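Local coordinates for protein biliverdin reductase (Synechocystis sp., PDB 5B3T) that probably reduces the tetrapyrrole biliverdin in the heme-degrading pathway, with NADPH as the likely hydride donor, at residues G17-G22 / Q67-D72; Q39-W44 / P73-V78; V78-I83 / A89-A94. All coordinates share one frame; numbering follows the deposited sequence.

Overall arrangement
The three contacts lie in the N-terminal Rossmann domain and illustrate how a parallel sheet is closed on one face. Strands 38-44, 14-19 and 77-80 are neighbours in that order. Contact 1 sets helix 66-70 on the central one of these three. Contact 2 reaches from edge strand 38-44 to the loop entering strand 77-80, and contact 3 packs helix 87-96 on that strand. Centres lie about 7 Å (1 and 2), 8 Å (1 and 3) and 12 Å (2 and 3) apart. Along the chain contacts 1 and 2 interlock, while contact 3 follows, sharing Val78 with contact 2. Contacts 1 and 3 come near the NADP(+) residues Asn46 and His87; contact 2 lies farther back.

Contact 1 of 3, residues G17-G22 / Q67-D72; sequences GIVGTG and QALIND
Leu69 of helix 66-70 packs on Gly17, Ile18 and Val19 of strand 14-19, the first strand of the Rossmann fold, just ahead of the glycine-rich turn that holds Thr21, an NADP(+)-binding residue. Along 67-72, it is Leu69 that carries the contact. With CG anti to the backbone N (chi1 -178°), its two methyls are spread over the strand. CD1 lies 3.7 Å from Ile18 O, while CD2 meets Val19 CG2 at 3.8 Å, the two side chains crossing at a slant. CD2 also rests 4.0 Å from Gly17 CA; a CB on Gly17 would come to 2.8 Å of Leu69 CD2, a clash, so the close approach depends on glycine. With an alanine in place of this leucine CG and both methyls are gone, which is likely to leave a gap beside Val19 CG2 and over Gly17 CA. Ile70 sets its CG2 branch against Val78 of strand 77-80, while its CD1 leads away from strand 14-19 to helix 87-96. Asn71 ND2 donates to Gln67 O at 2.7 Å, with an N-H...O angle of 162°; the acceptor is close to the amide plane of Asn71, but the donor is tilted 30° from the plane of the Gln67 carbonyl. The backbone N of Asp72 bonds Leu69 O at 3.1 Å.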
ATOM      1  N   GLY A  17       7.807  -2.735  17.458  1.00 18.69           N
ATOM      2  CA  GLY A  17       6.484  -2.238  17.808  1.00 18.86           C
ATOM      3  C   GLY A  17       5.673  -2.052  16.545  1.00 19.24           C
ATOM      4  O   GLY A  17       6.179  -1.535  15.545  1.00 18.90           O
ATOM      5  N   ILE A  18       4.415  -2.480  16.584  1.00 17.60           N
ATOM      6  CA  ILE A  18       3.548  -2.485  15.411  1.00 17.30           C
ATOM      7  C   ILE A  18       2.440  -1.462  15.620  1.00 17.21           C
ATOM      8  O   ILE A  18       1.652  -1.574  16.565  1.00 17.66           O
ATOM      9  CB  ILE A  18       2.966  -3.882  15.151  1.00 18.35           C
ATOM     10  CG1 ILE A  18       4.081  -4.861  14.779  1.00 16.34           C
ATOM     11  CG2 ILE A  18       1.911  -3.822  14.061  1.00 18.00           C
ATOM     12  CD1 ILE A  18       3.587  -6.248  14.448  1.00 20.34           C
ATOM     13  N   VAL A  19       2.371  -0.473  14.739  1.00 15.67           N
ATOM     14  CA  VAL A  19       1.305   0.522  14.764  1.00 16.57           C
ATOM     15  C   VAL A  19       0.268   0.075  13.740  1.00 17.43           C
ATOM     16  O   VAL A  19       0.438   0.275  12.534  1.00 14.34           O
ATOM     17  CB  VAL A  19       1.828   1.930  14.474  1.00 15.78           C
ATOM     18  CG1 VAL A  19       0.695   2.937  14.541  1.00 16.47           C
ATOM     19  CG2 VAL A  19       2.926   2.299  15.457  1.00 16.60           C
ATOM     20  N   GLY A  20      -0.810  -0.539  14.220  1.00 17.21           N
ATOM     21  CA  GLY A  20      -1.824  -1.089  13.343  1.00 16.58           C
ATOM     22  C   GLY A  20      -2.184  -2.513  13.705  1.00 18.23           C
ATOM     23  O   GLY A  20      -1.395  -3.219  14.339  1.00 19.03           O
ATOM     24  N   THR A  21      -3.383  -2.946  13.310  1.00 16.29           N
ATOM     25  CA  THR A  21      -3.857  -4.280  13.654  1.00 18.97           C
ATOM     26  C   THR A  21      -4.505  -4.995  12.473  1.00 20.11           C
ATOM     27  O   THR A  21      -5.066  -6.081  12.663  1.00 19.64           O
ATOM     28  CB  THR A  21      -4.857  -4.216  14.819  1.00 20.35           C
ATOM     29  OG1 THR A  21      -5.920  -3.315  14.486  1.00 21.58           O
ATOM     30  CG2 THR A  21      -4.179  -3.736  16.094  1.00 22.18           C
ATOM     31  N   GLY A  22      -4.449  -4.428  11.271  1.00 18.86           N
ATOM     32  CA  GLY A  22      -5.068  -5.026  10.106  1.00 19.50           C
ATOM     33  C   GLY A  22      -4.225  -6.123   9.485  1.00 19.17           C
ATOM     34  O   GLY A  22      -3.367  -6.731  10.129  1.00 18.21           O
ATOM     35  N   GLN A  67       2.113   7.337  19.992  1.00 17.47           N
ATOM     36  CA  GLN A  67       3.203   8.206  20.431  1.00 18.49           C
ATOM     37  C   GLN A  67       4.025   7.546  21.530  1.00 19.09           C
ATOM     38  O   GLN A  67       5.259   7.613  21.521  1.00 18.67           O
ATOM     39  CB  GLN A  67       2.650   9.548  20.920  1.00 19.44           C
ATOM     40  CG  GLN A  67       1.976  10.393  19.850  1.00 18.58           C
ATOM     41  CD  GLN A  67       0.506  10.066  19.682  1.00 18.70           C
ATOM     42  OE1 GLN A  67       0.047   8.994  20.078  1.00 18.63           O
ATOM     43  NE2 GLN A  67      -0.242  10.995  19.098  1.00 20.06           N
ATOM     44  N   ALA A  68       3.355   6.900  22.488  1.00 19.10           N
ATOM     45  CA  ALA A  68       4.076   6.185  23.535  1.00 20.92           C
ATOM     46  C   ALA A  68       4.833   4.992  22.968  1.00 20.95           C
ATOM     47  O   ALA A  68       5.950   4.692  23.409  1.00 21.19           O
ATOM     48  CB  ALA A  68       3.107   5.735  24.629  1.00 20.71           C
ATOM     49  N   LEU A  69       4.242   4.295  21.995  1.00 17.89           N
ATOM     50  CA  LEU A  69       4.906   3.143  21.391  1.00 19.58           C
ATOM     51  C   LEU A  69       6.223   3.544  20.740  1.00 19.23           C
ATOM     52  O   LEU A  69       7.262   2.921  20.981  1.00 19.56           O
ATOM     53  CB  LEU A  69       3.982   2.477  20.368  1.00 18.69           C
ATOM     54  CG  LEU A  69       4.492   1.213  19.664  1.00 19.48           C
ATOM     55  CD1 LEU A  69       3.325   0.307  19.344  1.00 19.89           C
ATOM     56  CD2 LEU A  69       5.259   1.534  18.383  1.00 19.44           C
ATOM     57  N   ILE A  70       6.198   4.581  19.899  1.00 19.63           N
ATOM     58  CA  ILE A  70       7.387   4.936  19.135  1.00 20.32           C
ATOM     59  C   ILE A  70       8.477   5.534  20.016  1.00 21.37           C
ATOM     60  O   ILE A  70       9.643   5.576  19.606  1.00 20.90           O
ATOM     61  CB  ILE A  70       7.024   5.892  17.982  1.00 19.15           C
ATOM     62  CG1 ILE A  70       6.430   7.196  18.517  1.00 19.00           C
ATOM     63  CG2 ILE A  70       6.060   5.219  17.009  1.00 16.88           C
ATOM     64  CD1 ILE A  70       7.357   8.388  18.378  1.00 22.29           C
ATOM     65  N   ASN A  71       8.137   5.994  21.219  1.00 20.23           N
ATOM     66  CA  ASN A  71       9.123   6.531  22.148  1.00 22.50           C
ATOM     67  C   ASN A  71       9.605   5.504  23.167  1.00 23.13           C
ATOM     68  O   ASN A  71      10.422   5.845  24.029  1.00 24.51           O
ATOM     69  CB  ASN A  71       8.557   7.754  22.878  1.00 20.01           C
ATOM     70  CG  ASN A  71       8.522   8.994  22.002  1.00 21.63           C
ATOM     71  OD1 ASN A  71       9.544   9.649  21.794  1.00 24.14           O
ATOM     72  ND2 ASN A  71       7.343   9.327  21.491  1.00 22.25           N
ATOM     73  N   ASP A  72       9.126   4.268  23.090  1.00 22.26           N
ATOM     74  CA  ASP A  72       9.558   3.213  24.005  1.00 25.09           C
ATOM     75  C   ASP A  72      11.030   2.897  23.766  1.00 25.48           C
ATOM     76  O   ASP A  72      11.404   2.547  22.637  1.00 22.48           O
ATOM     77  CB  ASP A  72       8.695   1.964  23.802  1.00 24.23           C
ATOM     78  CG  ASP A  72       8.969   0.868  24.829  1.00 25.87           C
ATOM     79  OD1 ASP A  72      10.028   0.883  25.492  1.00 28.21           O
ATOM     80  OD2 ASP A  72       8.108  -0.025  24.970  1.00 28.50           O
TER

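Contact 2 of 3, residues Q39-W44 / P73-V78; sequences QLVSFW and PEIDLV
On one face of the parallel Rossmann sheet, edge strand 38-44 meets the loop that leads into strand 77-80, and the meeting is made by Val41 and Ser42 with Ile75 and the backbone of Glu74. The two strands are not neighbours, since strand 14-19 lies between them, so the contact depends on Ile75 reaching across. Its CG1 is anti to the carbonyl carbon (chi1 -64°), and the second torsion (chi2 -60°) swings CD1 over to the edge strand. There CD1 lies 3.5 Å from Val41 CB, tighter than ordinary van der Waals contact, and 3.6 Å from Val41 CG1. The two side chains run past each other in opposite senses. The other Val41 methyl, CG2, sits 3.9 Å from the carbonyl oxygen of Glu74. Ser42 touches the same isoleucine methyl from the next position along the strand, with OG 3.8 Å from Ile75 CD1. This hydroxyl is buried by an apolar neighbour and finds no polar partner in the model. The carboxylate of Glu74 leads away from the contact and forms a salt bridge with Arg15 of strand 14-19, as does that of Asp76. Strand 14-19 also bonds edge strand 38-44 through its backbone, from Val16 to Val41 and from Ile18 to Ser42, while Leu69 of helix 66-70 packs against Ser42 on the same face.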
ATOM      1  N   GLN A  39      11.731  -9.882  17.907  1.00 25.26           N
ATOM      2  CA  GLN A  39      10.849 -10.049  19.056  1.00 28.33           C
ATOM      3  C   GLN A  39       9.777  -8.971  19.001  1.00 25.97           C
ATOM      4  O   GLN A  39      10.099  -7.781  18.932  1.00 25.20           O
ATOM      5  CB  GLN A  39      11.638  -9.957  20.366  1.00 28.37           C
ATOM      6  CG  GLN A  39      10.798 -10.077  21.625  1.00 30.80           C
ATOM      7  CD  GLN A  39      10.301 -11.488  21.865  1.00 35.94           C
ATOM      8  OE1 GLN A  39      10.971 -12.462  21.521  1.00 41.76           O
ATOM      9  NE2 GLN A  39       9.122 -11.606  22.466  1.00 39.61           N
ATOM     10  N   LEU A  40       8.512  -9.382  19.030  1.00 23.84           N
ATOM     11  CA  LEU A  40       7.400  -8.440  19.058  1.00 24.79           C
ATOM     12  C   LEU A  40       7.182  -7.972  20.494  1.00 25.18           C
ATOM     13  O   LEU A  40       6.907  -8.785  21.383  1.00 26.01           O
ATOM     14  CB  LEU A  40       6.139  -9.094  18.491  1.00 25.46           C
ATOM     15  CG  LEU A  40       4.812  -8.335  18.550  1.00 25.56           C
ATOM     16  CD1 LEU A  40       4.925  -6.979  17.877  1.00 25.27           C
ATOM     17  CD2 LEU A  40       3.699  -9.159  17.911  1.00 25.20           C
ATOM     18  N   VAL A  41       7.311  -6.669  20.722  1.00 23.51           N
ATOM     19  CA  VAL A  41       7.269  -6.104  22.068  1.00 25.05           C
ATOM     20  C   VAL A  41       5.937  -5.422  22.358  1.00 24.68           C
ATOM     21  O   VAL A  41       5.341  -5.639  23.413  1.00 23.82           O
ATOM     22  CB  VAL A  41       8.451  -5.133  22.276  1.00 24.25           C
ATOM     23  CG1 VAL A  41       8.271  -4.344  23.568  1.00 26.59           C
ATOM     24  CG2 VAL A  41       9.769  -5.891  22.274  1.00 25.58           C
ATOM     25  N   SER A  42       5.455  -4.582  21.444  1.00 22.74           N
ATOM     26  CA  SER A  42       4.229  -3.836  21.689  1.00 22.49           C
ATOM     27  C   SER A  42       3.496  -3.605  20.376  1.00 20.72           C
ATOM     28  O   SER A  42       4.018  -3.867  19.289  1.00 19.77           O
ATOM     29  CB  SER A  42       4.514  -2.500  22.385  1.00 21.70           C
ATOM     30  OG  SER A  42       5.352  -1.679  21.592  1.00 23.68           O
ATOM     31  N   PHE A  43       2.266  -3.113  20.491  1.00 20.87           N
ATOM     32  CA  PHE A  43       1.492  -2.712  19.326  1.00 20.42           C
ATOM     33  C   PHE A  43       0.481  -1.657  19.752  1.00 21.11           C
ATOM     34  O   PHE A  43       0.236  -1.444  20.942  1.00 22.26           O
ATOM     35  CB  PHE A  43       0.796  -3.907  18.663  1.00 19.73           C
ATOM     36  CG  PHE A  43      -0.509  -4.279  19.304  1.00 21.67           C
ATOM     37  CD1 PHE A  43      -0.535  -5.051  20.453  1.00 24.19           C
ATOM     38  CD2 PHE A  43      -1.712  -3.858  18.758  1.00 20.89           C
ATOM     39  CE1 PHE A  43      -1.734  -5.395  21.047  1.00 24.02           C
ATOM     40  CE2 PHE A  43      -2.915  -4.199  19.348  1.00 23.01           C
ATOM     41  CZ  PHE A  43      -2.926  -4.969  20.492  1.00 23.77           C
ATOM     42  N   TRP A  44      -0.099  -0.993  18.754  1.00 18.33           N
ATOM     43  CA  TRP A  44      -1.159  -0.017  18.959  1.00 18.08           C
ATOM     44  C   TRP A  44      -2.232  -0.241  17.906  1.00 18.97           C
ATOM     45  O   TRP A  44      -1.921  -0.492  16.738  1.00 17.32           O
ATOM     46  CB  TRP A  44      -0.625   1.425  18.879  1.00 17.17           C
ATOM     47  CG  TRP A  44      -1.684   2.499  18.965  1.00 19.52           C
ATOM     48  CD1 TRP A  44      -2.159   3.095  20.098  1.00 18.80           C
ATOM     49  CD2 TRP A  44      -2.377   3.115  17.869  1.00 19.10           C
ATOM     50  NE1 TRP A  44      -3.109   4.036  19.777  1.00 18.96           N
ATOM     51  CE2 TRP A  44      -3.261   4.067  18.416  1.00 18.63           C
ATOM     52  CE3 TRP A  44      -2.339   2.949  16.482  1.00 18.50           C
ATOM     53  CZ2 TRP A  44      -4.100   4.850  17.623  1.00 18.28           C
ATOM     54  CZ3 TRP A  44      -3.172   3.727  15.696  1.00 18.04           C
ATOM     55  CH2 TRP A  44      -4.041   4.666  16.269  1.00 19.21           C
ATOM     56  N   PRO A  73      11.897   3.008  24.778  1.00 27.14           N
ATOM     57  CA  PRO A  73      13.317   2.678  24.575  1.00 28.00           C
ATOM     58  C   PRO A  73      13.588   1.196  24.373  1.00 28.59           C
ATOM     59  O   PRO A  73      14.700   0.848  23.955  1.00 30.28           O
ATOM     60  CB  PRO A  73      13.986   3.194  25.857  1.00 29.65           C
ATOM     61  CG  PRO A  73      12.892   3.256  26.863  1.00 29.12           C
ATOM     62  CD  PRO A  73      11.647   3.594  26.105  1.00 26.95           C
ATOM     63  N   GLU A  74      12.628   0.314  24.656  1.00 28.75           N
ATOM     64  CA  GLU A  74      12.792  -1.107  24.372  1.00 30.51           C
ATOM     65  C   GLU A  74      12.229  -1.495  23.010  1.00 28.48           C
ATOM     66  O   GLU A  74      11.767  -2.629  22.827  1.00 26.93           O
ATOM     67  CB  GLU A  74      12.159  -1.947  25.482  1.00 32.49           C
ATOM     68  CG  GLU A  74      12.426  -1.441  26.908  1.00 37.84           C
ATOM     69  CD  GLU A  74      13.901  -1.442  27.316  1.00 43.57           C
ATOM     70  OE1 GLU A  74      14.771  -1.855  26.519  1.00 48.34           O
ATOM     71  OE2 GLU A  74      14.193  -1.023  28.456  1.00 54.66           O
ATOM     72  N   ILE A  75      12.254  -0.570  22.052  1.00 25.67           N
ATOM     73  CA  ILE A  75      11.842  -0.812  20.675  1.00 24.79           C
ATOM     74  C   ILE A  75      12.974  -0.367  19.764  1.00 23.43           C
ATOM     75  O   ILE A  75      13.532   0.720  19.951  1.00 22.89           O
ATOM     76  CB  ILE A  75      10.547  -0.055  20.322  1.00 22.93           C
ATOM     77  CG1 ILE A  75       9.377  -0.565  21.152  1.00 26.40           C
ATOM     78  CG2 ILE A  75      10.221  -0.215  18.845  1.00 24.64           C
ATOM     79  CD1 ILE A  75       9.110  -2.015  20.944  1.00 23.77           C
ATOM     80  N   ASP A  76      13.317  -1.203  18.785  1.00 21.37           N
ATOM     81  CA  ASP A  76      14.276  -0.828  17.754  1.00 21.47           C
ATOM     82  C   ASP A  76      13.618  -0.471  16.430  1.00 20.68           C
ATOM     83  O   ASP A  76      14.142   0.374  15.696  1.00 20.88           O
ATOM     84  CB  ASP A  76      15.276  -1.964  17.510  1.00 23.12           C
ATOM     85  CG  ASP A  76      15.965  -2.421  18.778  1.00 22.64           C
ATOM     86  OD1 ASP A  76      16.449  -1.558  19.539  1.00 25.39           O
ATOM     87  OD2 ASP A  76      16.024  -3.645  19.012  1.00 23.16           O
ATOM     88  N   LEU A  77      12.477  -1.082  16.117  1.00 19.06           N
ATOM     89  CA  LEU A  77      11.879  -1.005  14.793  1.00 19.02           C
ATOM     90  C   LEU A  77      10.382  -0.775  14.925  1.00 18.37           C
ATOM     91  O   LEU A  77       9.716  -1.441  15.724  1.00 18.20           O
ATOM     92  CB  LEU A  77      12.162  -2.293  14.008  1.00 19.40           C
ATOM     93  CG  LEU A  77      11.359  -2.602  12.748  1.00 19.18           C
ATOM     94  CD1 LEU A  77      11.684  -1.625  11.634  1.00 17.86           C
ATOM     95  CD2 LEU A  77      11.628  -4.031  12.304  1.00 20.99           C
ATOM     96  N   VAL A  78       9.854   0.163  14.143  1.00 16.93           N
ATOM     97  CA  VAL A  78       8.433   0.493  14.149  1.00 17.11           C
ATOM     98  C   VAL A  78       7.836   0.081  12.811  1.00 17.14           C
ATOM     99  O   VAL A  78       8.285   0.539  11.752  1.00 14.98           O
ATOM    100  CB  VAL A  78       8.193   1.986  14.417  1.00 16.59           C
ATOM    101  CG1 VAL A  78       6.712   2.308  14.292  1.00 15.77           C
ATOM    102  CG2 VAL A  78       8.708   2.367  15.797  1.00 17.31           C
TER

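Contact 3 of 3, residues V78-I83 / A89-A94; sequences VLIATI and AIAEAA
Ile80 and Ile90 bury the most surface where strand 77-80 meets helix 87-96, the first two elements of a beta-alpha-beta unit of the Rossmann fold completed by strand 100-104. The helix segment runs back almost antiparallel to the strand (172°), with the axes 9.6 Å apart at their closest. Ile80 holds CG1 anti to its carbonyl carbon (chi1 -55°) and stretches CD1 to the helix, where it meets Ile90 CG2 at 3.6 Å. The same CD1 lies 3.6 Å from the backbone N of Ala91 and 4.0 Å from Ala91 CB, so one methyl fits against two successive helix residues. The two isoleucines run past each other in opposite directions; separately, Thr82 meets Ile90 at a slant, its CG2 4.0 Å from Ile90 CD1. Thr82 is tied to the start of the helix as well: its backbone N is hydrogen-bonded to NE2 of His87, an NADP(+)-binding residue, so this part of the contact borders the cofactor site. Strand 100-104 adds Val101 and Leu103 against Ile80, and Trp66 of helix 66-70 touches Ile90. At the other end of the pairing, where the backbones come nearest, Val78 CG2 rests 4.1 Å from the methyl CB of Ala94.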
ATOM      1  N   VAL A  78       9.854   0.163  14.143  1.00 16.93           N
ATOM      2  CA  VAL A  78       8.433   0.493  14.149  1.00 17.11           C
ATOM      3  C   VAL A  78       7.836   0.081  12.811  1.00 17.14           C
ATOM      4  O   VAL A  78       8.285   0.539  11.752  1.00 14.98           O
ATOM      5  CB  VAL A  78       8.193   1.986  14.417  1.00 16.59           C
ATOM      6  CG1 VAL A  78       6.712   2.308  14.292  1.00 15.77           C
ATOM      7  CG2 VAL A  78       8.708   2.367  15.797  1.00 17.31           C
ATOM      8  N   LEU A  79       6.823  -0.779  12.864  1.00 16.28           N
ATOM      9  CA  LEU A  79       6.055  -1.189  11.695  1.00 16.23           C
ATOM     10  C   LEU A  79       4.763  -0.379  11.662  1.00 16.17           C
ATOM     11  O   LEU A  79       3.985  -0.408  12.623  1.00 15.05           O
ATOM     12  CB  LEU A  79       5.768  -2.692  11.745  1.00 16.55           C
ATOM     13  CG  LEU A  79       5.119  -3.419  10.561  1.00 18.20           C
ATOM     14  CD1 LEU A  79       3.599  -3.286  10.568  1.00 16.31           C
ATOM     15  CD2 LEU A  79       5.695  -2.932   9.239  1.00 17.54           C
ATOM     16  N   ILE A  80       4.535   0.335  10.562  1.00 14.94           N
ATOM     17  CA  ILE A  80       3.402   1.243  10.428  1.00 14.97           C
ATOM     18  C   ILE A  80       2.469   0.694   9.357  1.00 14.95           C
ATOM     19  O   ILE A  80       2.846   0.601   8.182  1.00 14.12           O
ATOM     20  CB  ILE A  80       3.857   2.668  10.079  1.00 14.29           C
ATOM     21  CG1 ILE A  80       4.865   3.176  11.109  1.00 14.24           C
ATOM     22  CG2 ILE A  80       2.656   3.605  10.011  1.00 16.36           C
ATOM     23  CD1 ILE A  80       5.448   4.530  10.765  1.00 13.70           C
ATOM     24  N   ALA A  81       1.242   0.342   9.761  1.00 13.21           N
ATOM     25  CA  ALA A  81       0.218  -0.161   8.843  1.00 15.05           C
ATOM     26  C   ALA A  81      -1.141   0.147   9.478  1.00 15.46           C
ATOM     27  O   ALA A  81      -1.811  -0.726  10.033  1.00 13.59           O
ATOM     28  CB  ALA A  81       0.377  -1.655   8.562  1.00 13.99           C
ATOM     29  N   THR A  82      -1.570   1.441   9.351  1.00 14.54           N
ATOM     30  CA  THR A  82      -2.740   1.891  10.087  1.00 14.99           C
ATOM     31  C   THR A  82      -3.548   2.866   9.233  1.00 16.05           C
ATOM     32  O   THR A  82      -3.586   2.740   8.000  1.00 14.37           O
ATOM     33  CB  THR A  82      -2.293   2.510  11.432  1.00 14.74           C
ATOM     34  OG1 THR A  82      -3.431   2.930  12.197  1.00 14.91           O
ATOM     35  CG2 THR A  82      -1.354   3.704  11.218  1.00 12.27           C
ATOM     36  N   ILE A  83      -4.226   3.807   9.888  1.00 15.56           N
ATOM     37  CA  ILE A  83      -5.040   4.805   9.200  1.00 16.16           C
ATOM     38  C   ILE A  83      -4.188   5.590   8.207  1.00 15.12           C
ATOM     39  O   ILE A  83      -3.098   6.063   8.551  1.00 13.51           O
ATOM     40  CB  ILE A  83      -5.686   5.733  10.244  1.00 13.68           C
ATOM     41  CG1 ILE A  83      -6.680   4.944  11.113  1.00 21.57           C
ATOM     42  CG2 ILE A  83      -6.333   6.917   9.584  1.00 14.88           C
ATOM     43  CD1 ILE A  83      -7.162   5.703  12.360  1.00 17.46           C
ATOM     44  N   ALA A  89       3.069  11.200   9.594  1.00 16.44           N
ATOM     45  CA  ALA A  89       3.357  11.774  10.905  1.00 16.76           C
ATOM     46  C   ALA A  89       3.978  10.743  11.840  1.00 16.41           C
ATOM     47  O   ALA A  89       4.892  11.064  12.610  1.00 15.87           O
ATOM     48  CB  ALA A  89       2.081  12.353  11.519  1.00 16.27           C
ATOM     49  N   ILE A  90       3.497   9.500  11.791  1.00 14.96           N
ATOM     50  CA  ILE A  90       4.062   8.459  12.643  1.00 15.60           C
ATOM     51  C   ILE A  90       5.483   8.125  12.204  1.00 16.34           C
ATOM     52  O   ILE A  90       6.371   7.911  13.038  1.00 16.65           O
ATOM     53  CB  ILE A  90       3.158   7.212  12.641  1.00 14.91           C
ATOM     54  CG1 ILE A  90       1.774   7.553  13.194  1.00 17.31           C
ATOM     55  CG2 ILE A  90       3.774   6.102  13.476  1.00 15.97           C
ATOM     56  CD1 ILE A  90       0.822   6.373  13.214  1.00 17.24           C
ATOM     57  N   ALA A  91       5.725   8.086  10.892  1.00 15.57           N
ATOM     58  CA  ALA A  91       7.067   7.792  10.397  1.00 15.26           C
ATOM     59  C   ALA A  91       8.064   8.864  10.823  1.00 15.85           C
ATOM     60  O   ALA A  91       9.183   8.545  11.240  1.00 16.57           O
ATOM     61  CB  ALA A  91       7.045   7.656   8.876  1.00 15.10           C
ATOM     62  N   GLU A  92       7.681  10.139  10.721  1.00 16.25           N
ATOM     63  CA  GLU A  92       8.584  11.207  11.142  1.00 18.06           C
ATOM     64  C   GLU A  92       8.867  11.132  12.635  1.00 18.19           C
ATOM     65  O   GLU A  92      10.016  11.294  13.066  1.00 17.31           O
ATOM     66  CB  GLU A  92       8.005  12.575  10.780  1.00 17.34           C
ATOM     67  CG  GLU A  92       8.855  13.731  11.288  1.00 20.43           C
ATOM     68  CD  GLU A  92       8.397  15.081  10.777  1.00 23.97           C
ATOM     69  OE1 GLU A  92       7.179  15.266  10.576  1.00 25.70           O
ATOM     70  OE2 GLU A  92       9.259  15.961  10.579  1.00 28.05           O
ATOM     71  N   ALA A  93       7.832  10.887  13.443  1.00 16.67           N
ATOM     72  CA  ALA A  93       8.031  10.797  14.886  1.00 18.11           C
ATOM     73  C   ALA A  93       8.920   9.615  15.245  1.00 18.83           C
ATOM     74  O   ALA A  93       9.799   9.727  16.109  1.00 17.62           O
ATOM     75  CB  ALA A  93       6.683  10.693  15.597  1.00 19.30           C
ATOM     76  N   ALA A  94       8.711   8.471  14.586  1.00 18.39           N
ATOM     77  CA  ALA A  94       9.519   7.290  14.872  1.00 18.14           C
ATOM     78  C   ALA A  94      10.977   7.506  14.485  1.00 18.19           C
ATOM     79  O   ALA A  94      11.885   7.095  15.217  1.00 18.24           O
ATOM     80  CB  ALA A  94       8.947   6.075  14.142  1.00 17.17           C
TER